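Local coordinates for avidin-related protein 2 (Gallus gallus, PDB 1WBI), which binds biotin in a pocket of its beta-barrel, as members of the avidin family do, and assembles as four chains, at residues S74-V79 / W98-A103; E92-K97 / N119-Q124; N29-G34 / L53-K58; A60-F65 / Q83-R88. All coordinates share one frame; numbering follows the deposited sequence. Where two conformers were deposited one is given.

Contact 1. Residues S74-V79 / W98-A103; sequences SESTSV and WLQRLA. With BTN (biotin), chain I.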
# COMPACT_ATOMS: atom_id res chain seq x y z
N SER A 74 0.76 16.55 15.23
CA SER A 74 -0.47 15.81 15.12
C SER A 74 -0.27 14.50 15.85
O SER A 74 0.84 14.21 16.32
CB SER A 74 -0.84 15.54 13.67
OG SER A 74 0.03 14.58 13.07
N GLU A 75 -1.34 13.71 15.88
CA GLU A 75 -1.26 12.35 16.44
C GLU A 75 -0.81 11.24 15.49
O GLU A 75 -0.73 10.06 15.88
CB GLU A 75 -2.59 11.98 17.05
CG GLU A 75 -2.89 12.84 18.30
CD GLU A 75 -1.88 12.69 19.43
OE1 GLU A 75 -1.18 11.66 19.63
OE2 GLU A 75 -1.76 13.71 20.16
N SER A 76 -0.47 11.63 14.29
CA SER A 76 -0.06 10.72 13.21
C SER A 76 1.39 10.22 13.34
O SER A 76 2.24 10.87 13.98
CB SER A 76 -0.20 11.47 11.86
OG SER A 76 0.17 10.70 10.70
N THR A 77 1.68 9.07 12.69
CA THR A 77 3.04 8.62 12.47
C THR A 77 3.14 8.18 11.02
O THR A 77 2.16 7.63 10.49
CB THR A 77 3.32 7.40 13.36
OG1 THR A 77 3.10 7.76 14.75
CG2 THR A 77 4.72 6.89 13.18
N SER A 78 4.26 8.44 10.40
CA SER A 78 4.54 7.91 9.05
C SER A 78 5.76 7.00 9.07
O SER A 78 6.64 7.18 9.88
CB SER A 78 4.80 9.02 8.05
OG SER A 78 3.59 9.77 7.84
N VAL A 79 5.79 6.02 8.16
CA VAL A 79 6.98 5.22 7.90
C VAL A 79 7.29 5.22 6.42
O VAL A 79 6.37 5.30 5.56
CB VAL A 79 6.83 3.77 8.38
CG1 VAL A 79 6.67 3.66 9.92
CG2 VAL A 79 5.61 3.11 7.73
N TRP A 98 5.66 4.89 1.32
CA TRP A 98 5.32 5.26 2.67
C TRP A 98 3.92 4.89 3.03
O TRP A 98 3.03 4.73 2.15
CB TRP A 98 5.58 6.78 2.94
CG TRP A 98 4.90 7.76 2.03
CD1 TRP A 98 5.49 8.45 1.02
CD2 TRP A 98 3.53 8.18 2.07
NE1 TRP A 98 4.56 9.27 0.41
CE2 TRP A 98 3.36 9.13 1.05
CE3 TRP A 98 2.45 7.89 2.91
CZ2 TRP A 98 2.10 9.74 0.80
CZ3 TRP A 98 1.24 8.50 2.68
CH2 TRP A 98 1.07 9.43 1.62
N LEU A 99 3.72 4.78 4.34
CA LEU A 99 2.40 4.64 4.96
C LEU A 99 2.28 5.75 6.03
O LEU A 99 3.23 5.97 6.81
CB LEU A 99 2.23 3.27 5.64
CG LEU A 99 2.34 2.03 4.76
CD1 LEU A 99 2.36 0.78 5.65
CD2 LEU A 99 1.24 1.94 3.82
N GLN A 100 1.14 6.44 6.03
CA GLN A 100 0.85 7.44 7.05
C GLN A 100 -0.34 6.91 7.83
O GLN A 100 -1.40 6.67 7.28
CB GLN A 100 0.53 8.81 6.46
CG GLN A 100 0.21 9.79 7.58
CD GLN A 100 -0.21 11.15 7.11
OE1 GLN A 100 -0.37 11.36 5.92
NE2 GLN A 100 -0.46 12.07 8.06
N ARG A 101 -0.15 6.73 9.13
CA ARG A 101 -1.18 6.35 10.06
C ARG A 101 -1.85 7.53 10.73
O ARG A 101 -1.19 8.33 11.39
CB ARG A 101 -0.62 5.41 11.14
CG ARG A 101 -1.64 5.05 12.24
CD ARG A 101 -2.66 4.10 11.75
NE ARG A 101 -3.80 3.98 12.60
CZ ARG A 101 -4.56 2.90 12.74
NH1 ARG A 101 -4.24 1.78 12.10
NH2 ARG A 101 -5.63 2.93 13.50
N LEU A 102 -3.17 7.60 10.60
CA LEU A 102 -3.97 8.58 11.33
C LEU A 102 -4.51 7.93 12.61
O LEU A 102 -4.72 6.71 12.69
CB LEU A 102 -5.15 9.07 10.50
CG LEU A 102 -4.77 9.81 9.21
CD1 LEU A 102 -6.00 10.03 8.34
CD2 LEU A 102 -4.12 11.12 9.57
N ALA A 103 -4.70 8.74 13.65
CA ALA A 103 -5.29 8.26 14.89
C ALA A 103 -6.81 8.28 14.80
O ALA A 103 -7.40 9.29 14.38
CB ALA A 103 -4.83 9.12 16.05
C11 BTN I . 0.25 15.11 9.28
O11 BTN I . -0.41 15.13 10.37
O12 BTN I . -0.37 15.31 8.20
C10 BTN I . 1.71 14.82 9.38
C9 BTN I . 2.47 15.07 8.10
C8 BTN I . 2.34 13.92 7.08
C7 BTN I . 3.22 14.21 5.85
C2 BTN I . 3.27 13.08 4.78
S1 BTN I . 4.26 11.72 5.23
C6 BTN I . 4.12 11.08 3.55
C5 BTN I . 4.20 12.30 2.64
N1 BTN I . 5.56 12.58 2.29
C3 BTN I . 5.90 13.78 2.78
O3 BTN I . 7.11 14.31 2.60
N2 BTN I . 4.95 14.32 3.48
C4 BTN I . 3.75 13.54 3.41
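Ser-76 and Gln-100 meet tip to tip, the amide of Gln-100 giving NE2 to Ser-76 OG, in the conformer described, at 3.0 Å with the hydroxyl oxygen lying in the amide plane. The serine hydroxyl in turn donates to Arg-101 O, 2.8 Å from OG, approaching from well above that carbonyl plane. Its OG stands anti to the backbone N (chi1 180°), which sets it between Arg-101 O and Gln-100 NE2. Arg-101 O is thus gripped twice, since Thr-77 N also donates to it, in the carbonyl plane. These residues belong to the hairpin of strands 77-86 and 92-101 in the avidin beta-barrel, where Ser-78 and Gln-100 form a non-hydrogen-bonded antiparallel pair facing the biotin pocket. Gln-100 is fully extended, CG anti to the backbone N (chi1 179°), and its CG runs past Ser-78 OG at 3.4 Å. NE2 then reaches biotin O12 in a weak bond, while OE1 is held by Arg-115. Ser-74 OG donates to the other carboxylate oxygen, O11, at 2.8 Å, and accepts from Ser-76 N, closing an ST turn. Ser-78 OG, bonded to Trp-71, lies 3.3 Å from biotin S1. Trp-98 turns one ring face to biotin C6, which lies over the ring centre, 3.2 Å from its plane. On the opposite face of the sheet, Val-79 CG2 packs against Leu-99 CB, and Arg-101 turns away to a salt bridge with Asp-110.

Contact 2. Residues E92-K97 / N119-Q124; sequences EVLKTK and NDFTRQ. With BTN (biotin), chain I.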
# COMPACT_ATOMS: atom_id res chain seq x y z
N GLU A 92 22.77 9.96 -6.45
CA GLU A 92 21.96 9.15 -5.51
C GLU A 92 20.48 9.49 -5.62
O GLU A 92 20.07 10.66 -5.65
CB GLU A 92 22.39 9.38 -4.06
CG GLU A 92 23.85 9.00 -3.78
CD GLU A 92 24.45 9.80 -2.69
OE1 GLU A 92 24.57 11.01 -2.90
OE2 GLU A 92 24.77 9.25 -1.63
N VAL A 93 19.65 8.46 -5.65
CA VAL A 93 18.20 8.65 -5.55
C VAL A 93 17.64 7.66 -4.53
O VAL A 93 17.96 6.45 -4.59
CB VAL A 93 17.49 8.42 -6.88
CG1 VAL A 93 16.00 8.57 -6.74
CG2 VAL A 93 18.03 9.38 -7.95
N LEU A 94 16.85 8.14 -3.57
CA LEU A 94 16.09 7.30 -2.66
C LEU A 94 14.72 7.05 -3.24
O LEU A 94 13.94 7.99 -3.41
CB LEU A 94 15.96 7.90 -1.26
CG LEU A 94 17.21 8.45 -0.65
CD1 LEU A 94 16.85 8.89 0.76
CD2 LEU A 94 18.34 7.43 -0.61
N LYS A 95 14.46 5.84 -3.65
CA LYS A 95 13.12 5.47 -4.13
C LYS A 95 12.35 4.88 -2.98
O LYS A 95 12.75 3.82 -2.41
CB LYS A 95 13.20 4.44 -5.27
CG LYS A 95 13.91 4.93 -6.51
CD LYS A 95 13.13 5.98 -7.25
CE LYS A 95 11.84 5.45 -7.85
NZ LYS A 95 11.21 6.43 -8.82
N THR A 96 11.33 5.61 -2.49
CA THR A 96 10.61 5.19 -1.30
C THR A 96 9.10 5.04 -1.52
O THR A 96 8.47 5.66 -2.42
CB THR A 96 10.76 6.13 -0.05
OG1 THR A 96 9.99 7.34 -0.23
CG2 THR A 96 12.23 6.48 0.18
N LYS A 97 8.52 4.21 -0.67
CA LYS A 97 7.09 4.12 -0.47
C LYS A 97 6.84 4.36 1.01
O LYS A 97 7.70 4.09 1.86
CB LYS A 97 6.53 2.80 -0.96
CG LYS A 97 6.60 2.82 -2.50
CD LYS A 97 6.37 1.60 -3.27
CE LYS A 97 6.47 1.78 -4.78
NZ LYS A 97 5.97 3.44 -5.15
N ASN A 119 7.62 8.51 -2.56
CA ASN A 119 8.43 9.71 -2.63
C ASN A 119 9.79 9.35 -3.15
O ASN A 119 10.38 8.33 -2.75
CB ASN A 119 8.63 10.38 -1.28
CG ASN A 119 7.52 11.34 -0.87
OD1 ASN A 119 7.03 11.22 0.22
ND2 ASN A 119 7.24 12.38 -1.67
N ASP A 120 10.33 10.19 -4.01
CA ASP A 120 11.73 10.08 -4.42
C ASP A 120 12.52 11.21 -3.75
O ASP A 120 12.07 12.38 -3.75
CB ASP A 120 11.88 10.24 -5.91
CG ASP A 120 11.26 9.09 -6.70
OD1 ASP A 120 10.86 8.07 -6.15
OD2 ASP A 120 11.30 9.20 -7.94
N PHE A 121 13.66 10.88 -3.16
CA PHE A 121 14.52 11.87 -2.51
C PHE A 121 15.83 11.98 -3.26
O PHE A 121 16.37 10.96 -3.73
CB PHE A 121 14.87 11.49 -1.08
CG PHE A 121 13.69 11.43 -0.10
CD1 PHE A 121 13.53 12.42 0.86
CD2 PHE A 121 12.79 10.38 -0.13
CE1 PHE A 121 12.52 12.34 1.80
CE2 PHE A 121 11.78 10.30 0.77
CZ PHE A 121 11.61 11.29 1.75
N THR A 122 16.37 13.19 -3.31
CA THR A 122 17.71 13.46 -3.85
C THR A 122 18.47 14.29 -2.84
O THR A 122 17.88 14.96 -1.97
CB THR A 122 17.66 14.19 -5.18
OG1 THR A 122 16.80 15.32 -5.05
CG2 THR A 122 17.11 13.26 -6.28
N ARG A 123 19.79 14.27 -2.94
CA ARG A 123 20.65 14.94 -1.96
C ARG A 123 20.57 16.42 -2.28
O ARG A 123 20.53 16.81 -3.44
CB ARG A 123 22.09 14.40 -2.02
CG ARG A 123 22.87 14.66 -0.76
CD ARG A 123 24.23 14.09 -0.81
NE ARG A 123 24.30 12.65 -0.53
CZ ARG A 123 24.24 12.12 0.68
NH1 ARG A 123 24.01 12.87 1.76
NH2 ARG A 123 24.42 10.83 0.82
N GLN A 124 20.50 17.24 -1.25
CA GLN A 124 20.47 18.67 -1.48
C GLN A 124 21.79 19.11 -2.10
O GLN A 124 22.86 18.57 -1.80
CB GLN A 124 20.22 19.44 -0.20
CG GLN A 124 18.84 19.24 0.38
CD GLN A 124 18.48 20.39 1.34
OE1 GLN A 124 19.37 21.02 1.90
NE2 GLN A 124 17.21 20.68 1.47
C11 BTN I . 0.25 15.11 9.28
O11 BTN I . -0.41 15.13 10.37
O12 BTN I . -0.37 15.31 8.20
C10 BTN I . 1.71 14.82 9.38
C9 BTN I . 2.47 15.07 8.10
C8 BTN I . 2.34 13.92 7.08
C7 BTN I . 3.22 14.21 5.85
C2 BTN I . 3.27 13.08 4.78
S1 BTN I . 4.26 11.72 5.23
C6 BTN I . 4.12 11.08 3.55
C5 BTN I . 4.20 12.30 2.64
N1 BTN I . 5.56 12.58 2.29
C3 BTN I . 5.90 13.78 2.78
O3 BTN I . 7.11 14.31 2.60
N2 BTN I . 4.95 14.32 3.48
C4 BTN I . 3.75 13.54 3.41
O HOH W 1 21.15 13.02 -5.25
O HOH W 2 9.25 6.23 -5.05
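Arg-123 and Glu-92 meet in a side-on salt bridge. The extended run from CB through CG brings the arginine CD to 3.7 Å from Glu-92 OE1, and the bend at chi3 (-80°) then turns NE onto that oxygen. NE donates to it at 2.9 Å, almost straight, and NH2 donates equally straight to Glu-92 OE2, which also takes the backbone N-H of Cys-7; NH2 bonds Ser-8 O as well, and NH1, at the far corner, goes to Thr-10 O. Both carboxylate oxygens are met on their syn sides, with the two planes 34° apart. An alanine in place of Arg-123 would probably leave the Glu-92 carboxylate without its paired charge, held by fewer bonds and with OE1 lacking this donor. Lys-95 folds back at chi2 and chi3 to set NZ 2.9 Å from Asp-120 OD2. Thr-96 OG1 donates to Asn-119 O at 2.7 Å, an oxygen also bonded by Thr-96 N, and lies at the edge of the Phe-121 ring. Leu-94 CD1 packs on Phe-121 CB at 3.8 Å. Asn-119 OD1 accepts from biotin N1 at 2.9 Å, while Asp-16 takes its ND2. This antiparallel pair joins strands 92-101 and 114-123 of the barrel, with strand 77-86 bordering the first and strand 11-15 the second.

Contact 3. Residues N29-G34 / L53-K58; sequences NGEFDG and LGIQHK. With SO4 (sulfate ion), chain K.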
# COMPACT_ATOMS: atom_id res chain seq x y z
N ASN A 29 25.57 -0.28 13.44
CA ASN A 29 24.44 -1.17 13.15
C ASN A 29 23.50 -0.61 12.06
O ASN A 29 22.47 -1.21 11.74
CB ASN A 29 23.66 -1.44 14.43
CG ASN A 29 24.49 -2.13 15.50
OD1 ASN A 29 24.43 -1.78 16.68
ND2 ASN A 29 25.24 -3.13 15.10
N GLY A 30 23.85 0.52 11.45
CA GLY A 30 23.00 1.11 10.40
C GLY A 30 21.94 2.06 10.94
O GLY A 30 21.11 2.55 10.14
N GLU A 31 21.91 2.30 12.24
CA GLU A 31 20.88 3.14 12.83
C GLU A 31 21.19 4.62 12.69
O GLU A 31 22.34 5.01 12.73
CB GLU A 31 20.70 2.84 14.32
CG GLU A 31 20.42 1.38 14.65
CD GLU A 31 20.50 1.09 16.15
OE1 GLU A 31 21.22 1.84 16.87
OE2 GLU A 31 19.86 0.10 16.61
N PHE A 32 20.14 5.41 12.52
CA PHE A 32 20.28 6.86 12.36
C PHE A 32 19.05 7.57 12.88
O PHE A 32 17.98 7.00 12.96
CB PHE A 32 20.56 7.23 10.91
CG PHE A 32 19.48 6.78 9.95
CD1 PHE A 32 18.35 7.56 9.71
CD2 PHE A 32 19.58 5.56 9.31
CE1 PHE A 32 17.32 7.13 8.85
CE2 PHE A 32 18.59 5.12 8.43
CZ PHE A 32 17.45 5.89 8.21
N ASP A 33 19.24 8.85 13.18
CA ASP A 33 18.21 9.76 13.58
C ASP A 33 18.29 10.98 12.70
O ASP A 33 19.22 11.16 11.93
CB ASP A 33 18.29 10.08 15.09
CG ASP A 33 19.59 10.76 15.47
OD1 ASP A 33 19.85 11.86 14.97
OD2 ASP A 33 20.37 10.18 16.25
N GLY A 34 17.29 11.82 12.77
CA GLY A 34 17.29 13.03 11.99
C GLY A 34 16.04 13.83 12.26
O GLY A 34 15.26 13.54 13.19
N LEU A 53 13.70 8.30 13.02
CA LEU A 53 14.62 7.29 13.49
C LEU A 53 14.52 6.12 12.54
O LEU A 53 13.39 5.72 12.22
CB LEU A 53 14.17 6.83 14.86
CG LEU A 53 15.08 6.02 15.73
CD1 LEU A 53 16.38 6.79 15.95
CD2 LEU A 53 14.38 5.69 17.07
N GLY A 54 15.64 5.57 12.08
CA GLY A 54 15.58 4.44 11.16
C GLY A 54 16.81 3.60 11.10
O GLY A 54 17.74 3.78 11.87
N ILE A 55 16.80 2.65 10.16
CA ILE A 55 17.94 1.76 9.97
C ILE A 55 18.18 1.54 8.50
O ILE A 55 17.22 1.39 7.74
CB ILE A 55 17.76 0.37 10.63
CG1 ILE A 55 17.06 0.45 11.99
CG2 ILE A 55 19.10 -0.35 10.76
CD1 ILE A 55 16.68 -0.92 12.54
N GLN A 56 19.43 1.56 8.08
CA GLN A 56 19.80 1.17 6.70
C GLN A 56 20.72 -0.02 6.75
O GLN A 56 21.46 -0.23 7.74
CB GLN A 56 20.46 2.29 5.89
CG GLN A 56 21.83 2.73 6.41
CD GLN A 56 22.55 3.63 5.45
OE1 GLN A 56 22.68 4.83 5.73
NE2 GLN A 56 23.04 3.09 4.33
N HIS A 57 20.75 -0.75 5.64
CA HIS A 57 21.85 -1.69 5.37
C HIS A 57 23.12 -0.91 5.05
O HIS A 57 23.07 0.10 4.39
CB HIS A 57 21.45 -2.64 4.25
CG HIS A 57 20.45 -3.65 4.67
ND1 HIS A 57 20.81 -4.91 5.13
CD2 HIS A 57 19.09 -3.62 4.71
CE1 HIS A 57 19.72 -5.57 5.46
NE2 HIS A 57 18.66 -4.83 5.19
N LYS A 58 24.26 -1.42 5.51
CA LYS A 58 25.51 -0.68 5.36
C LYS A 58 26.44 -1.11 4.26
O LYS A 58 27.12 -0.26 3.69
CB LYS A 58 26.28 -0.70 6.66
CG LYS A 58 25.57 -0.06 7.83
CD LYS A 58 26.09 1.30 8.20
CE LYS A 58 27.49 1.29 8.71
NZ LYS A 58 27.89 2.66 9.17
S SO4 K . 24.36 -4.88 6.59
O1 SO4 K . 23.49 -5.59 5.64
O2 SO4 K . 25.52 -4.38 5.87
O3 SO4 K . 24.70 -5.88 7.61
O4 SO4 K . 23.65 -3.76 7.19
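Neighbouring antiparallel strands of the avidin barrel, 31-37 and 50-56, pair here near the start of the first and the end of the second. Phe-32 and Gly-54 form a hydrogen-bonded pair, Gly-54 N donating to Phe-32 O at 2.9 Å and Phe-32 N returning a bond to Gly-54 O. The Phe-32 ring folds back over its partner: CG lies between the backbone N and the carbonyl carbon (chi1 59°), which lays one face across the glycine. Gly-54 CA stands 4.0 Å from the ring centroid, close to the normal, in a CH-pi contact. A side chain at Gly-54 would run into the ring at CZ, so this close CH-pi approach depends on its absence. Phe-32 CE2 also comes to 3.5 Å from Ile-55 N, and Gln-56 N lies at the ring edge. Gln-56 N also donates to Gly-30 O at 2.8 Å. Gly-30 has a positive phi (88°), and a CB there would clash with Gln-56 O. Lys-58 covers this glycine, its bent chain placing CD 3.8 Å from Gly-30 CA, while NZ goes to Asn-27 O. On the side of Leu-53 and Ile-55, Leu-53 CD1 rests 3.9 Å from Asp-33 CB, and Leu-53 and Ile-55 also pack on Leu-53 and His-70, respectively, of the second subunit. The ring of Phe-32 meets Phe-67 of strand 64-70, the strand that flanks 50-56 on its other edge.

Contact 4. Residues A60-F65 / Q83-R88; sequences ASQPTF and QCFVDR. With SO4 (sulfate ion), chain L.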
# COMPACT_ATOMS: atom_id res chain seq x y z
N ALA A 60 25.81 -2.90 1.29
CA ALA A 60 25.35 -2.96 -0.08
C ALA A 60 25.69 -1.68 -0.85
O ALA A 60 25.62 -0.61 -0.29
CB ALA A 60 23.83 -3.19 -0.08
N SER A 61 26.05 -1.80 -2.12
CA SER A 61 26.31 -0.61 -2.94
C SER A 61 25.04 0.24 -3.11
O SER A 61 25.17 1.48 -3.21
CB SER A 61 26.85 -0.98 -4.31
OG SER A 61 25.92 -1.69 -5.04
N GLN A 62 23.87 -0.41 -3.10
CA GLN A 62 22.55 0.25 -3.27
C GLN A 62 21.62 -0.27 -2.18
O GLN A 62 20.79 -1.13 -2.44
CB GLN A 62 22.00 0.03 -4.69
CG GLN A 62 22.90 0.61 -5.76
CD GLN A 62 22.35 0.56 -7.18
OE1 GLN A 62 22.20 1.59 -7.83
NE2 GLN A 62 22.00 -0.65 -7.66
N PRO A 63 21.80 0.23 -0.94
CA PRO A 63 21.15 -0.36 0.23
C PRO A 63 19.67 -0.07 0.37
O PRO A 63 19.21 0.98 -0.08
CB PRO A 63 21.91 0.26 1.41
CG PRO A 63 22.29 1.63 0.86
CD PRO A 63 22.71 1.32 -0.55
N THR A 64 18.93 -0.99 0.96
CA THR A 64 17.59 -0.70 1.44
C THR A 64 17.66 -0.07 2.82
O THR A 64 18.68 -0.20 3.56
CB THR A 64 16.63 -1.94 1.45
OG1 THR A 64 17.02 -2.86 2.49
CG2 THR A 64 16.65 -2.64 0.12
N PHE A 65 16.56 0.59 3.20
CA PHE A 65 16.47 1.27 4.48
C PHE A 65 15.02 1.54 4.82
O PHE A 65 14.15 1.49 3.97
CB PHE A 65 17.25 2.60 4.41
CG PHE A 65 16.65 3.57 3.42
CD1 PHE A 65 15.61 4.40 3.80
CD2 PHE A 65 17.03 3.57 2.09
CE1 PHE A 65 14.98 5.25 2.88
CE2 PHE A 65 16.39 4.39 1.15
CZ PHE A 65 15.37 5.23 1.55
N GLN A 83 14.98 2.03 -1.30
CA GLN A 83 16.34 1.70 -1.70
C GLN A 83 17.01 2.94 -2.25
O GLN A 83 16.41 3.74 -2.95
CB GLN A 83 16.30 0.54 -2.71
CG GLN A 83 17.69 -0.07 -3.05
CD GLN A 83 17.60 -1.31 -3.92
OE1 GLN A 83 16.52 -1.77 -4.28
NE2 GLN A 83 18.76 -1.84 -4.31
N CYS A 84 18.29 3.04 -1.92
CA CYS A 84 19.16 4.09 -2.42
C CYS A 84 19.92 3.57 -3.63
O CYS A 84 20.56 2.52 -3.53
CB CYS A 84 20.15 4.52 -1.34
SG CYS A 84 21.15 5.97 -1.86
N PHE A 85 19.72 4.21 -4.77
CA PHE A 85 20.39 3.88 -6.01
C PHE A 85 21.46 4.90 -6.35
O PHE A 85 21.32 6.07 -5.99
CB PHE A 85 19.38 3.77 -7.12
CG PHE A 85 18.39 2.65 -6.93
CD1 PHE A 85 18.71 1.33 -7.27
CD2 PHE A 85 17.14 2.91 -6.43
CE1 PHE A 85 17.79 0.32 -7.11
CE2 PHE A 85 16.19 1.93 -6.29
CZ PHE A 85 16.51 0.60 -6.61
N VAL A 86 22.50 4.45 -7.04
CA VAL A 86 23.60 5.34 -7.44
C VAL A 86 23.83 5.12 -8.93
O VAL A 86 24.12 4.00 -9.33
CB VAL A 86 24.90 5.03 -6.69
CG1 VAL A 86 25.96 6.07 -7.05
CG2 VAL A 86 24.69 5.01 -5.20
N ASP A 87 23.69 6.15 -9.76
CA ASP A 87 23.96 6.01 -11.17
C ASP A 87 25.48 6.13 -11.45
O ASP A 87 26.27 6.40 -10.55
CB ASP A 87 23.05 6.93 -12.03
CG ASP A 87 23.42 8.37 -12.01
OD1 ASP A 87 24.57 8.73 -11.63
OD2 ASP A 87 22.56 9.18 -12.47
N ARG A 88 25.88 5.92 -12.70
CA ARG A 88 27.30 5.90 -13.03
C ARG A 88 28.00 7.24 -12.80
O ARG A 88 29.21 7.27 -12.62
CB ARG A 88 27.50 5.44 -14.47
CG ARG A 88 27.04 6.44 -15.50
CD ARG A 88 27.79 6.25 -16.81
NE ARG A 88 26.98 6.68 -17.94
CZ ARG A 88 26.03 5.96 -18.53
NH1 ARG A 88 25.74 4.73 -18.08
NH2 ARG A 88 25.36 6.46 -19.56
S SO4 L . 26.38 -5.14 -4.21
O1 SO4 L . 25.05 -5.30 -4.79
O2 SO4 L . 27.19 -4.34 -5.13
O3 SO4 L . 26.23 -4.46 -2.94
O4 SO4 L . 26.94 -6.47 -4.07
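Gln-83 NE2 donates to Gln-62 O at 2.8 Å, and Gln-62 OE1 accepts from Val-86 N at 3.0 Å, so the two glutamines reach across in opposite directions. They lie where the hairpin of strands 64-70 and 77-86 opens at its free ends, on the rim of the avidin barrel. A third bond is straighter: Cys-84 N points to Pro-63 O at 2.9 Å, nearly along the C=O axis. Gln-62 departs with CG anti to the carbonyl carbon (chi1 -62°) and stays extended, which carries the amide past Cys-84 O to the Val-86 backbone. There the N-H meets OE1 in the carbonyl plane, on a lone pair. An alanine in place of Gln-62 would probably leave Val-86 N without this acceptor and open a gap beside Phe-85. Gln-83 is likewise extended, and its amide has further partners on the second subunit: NE2 reaches Val-104 O and OE1 reaches Arg-101 NH2. Thr-64, paired with Gln-83, turns OG1 to Glu-75 O of that same neighbour. Pro-63 CD packs on Cys-84 CB at 4.2 Å, next to the disulfide from Cys-84 to Cys-7. The ring of Phe-65 turns its edge to Cys-84 N. On the other side of the contact, the Gln-62 amide stands upright to the Phe-85 ring, 89° between their planes, with OE1 in the ring plane and 3.5 Å from CD1.

All four contacts join neighbouring strands of one closed barrel. Contacts 1 and 2 share strand 92-101, lie with centres 20 Å apart, and together line the biotin pocket: Trp-98 NE1 packs 3.2 Å from Asn-119 OD1, contact 1 serving the carboxylate and the thiophane ring, contact 2 the ureido N1. Contacts 2 and 4 are closest, with centres 10 Å apart; Lys-95 N lies 2.9 Å from Gln-83 O, and Leu-94 CD2 packs against Cys-84 SG. Contact 3 adjoins contact 4, where Gln-56 CB meets Phe-65 CB at 3.5 Å. Those two stand back from the ligand, Phe-32 about 14 Å and Phe-65 about 12 Å from side chain to biotin. All four also reach the second subunit.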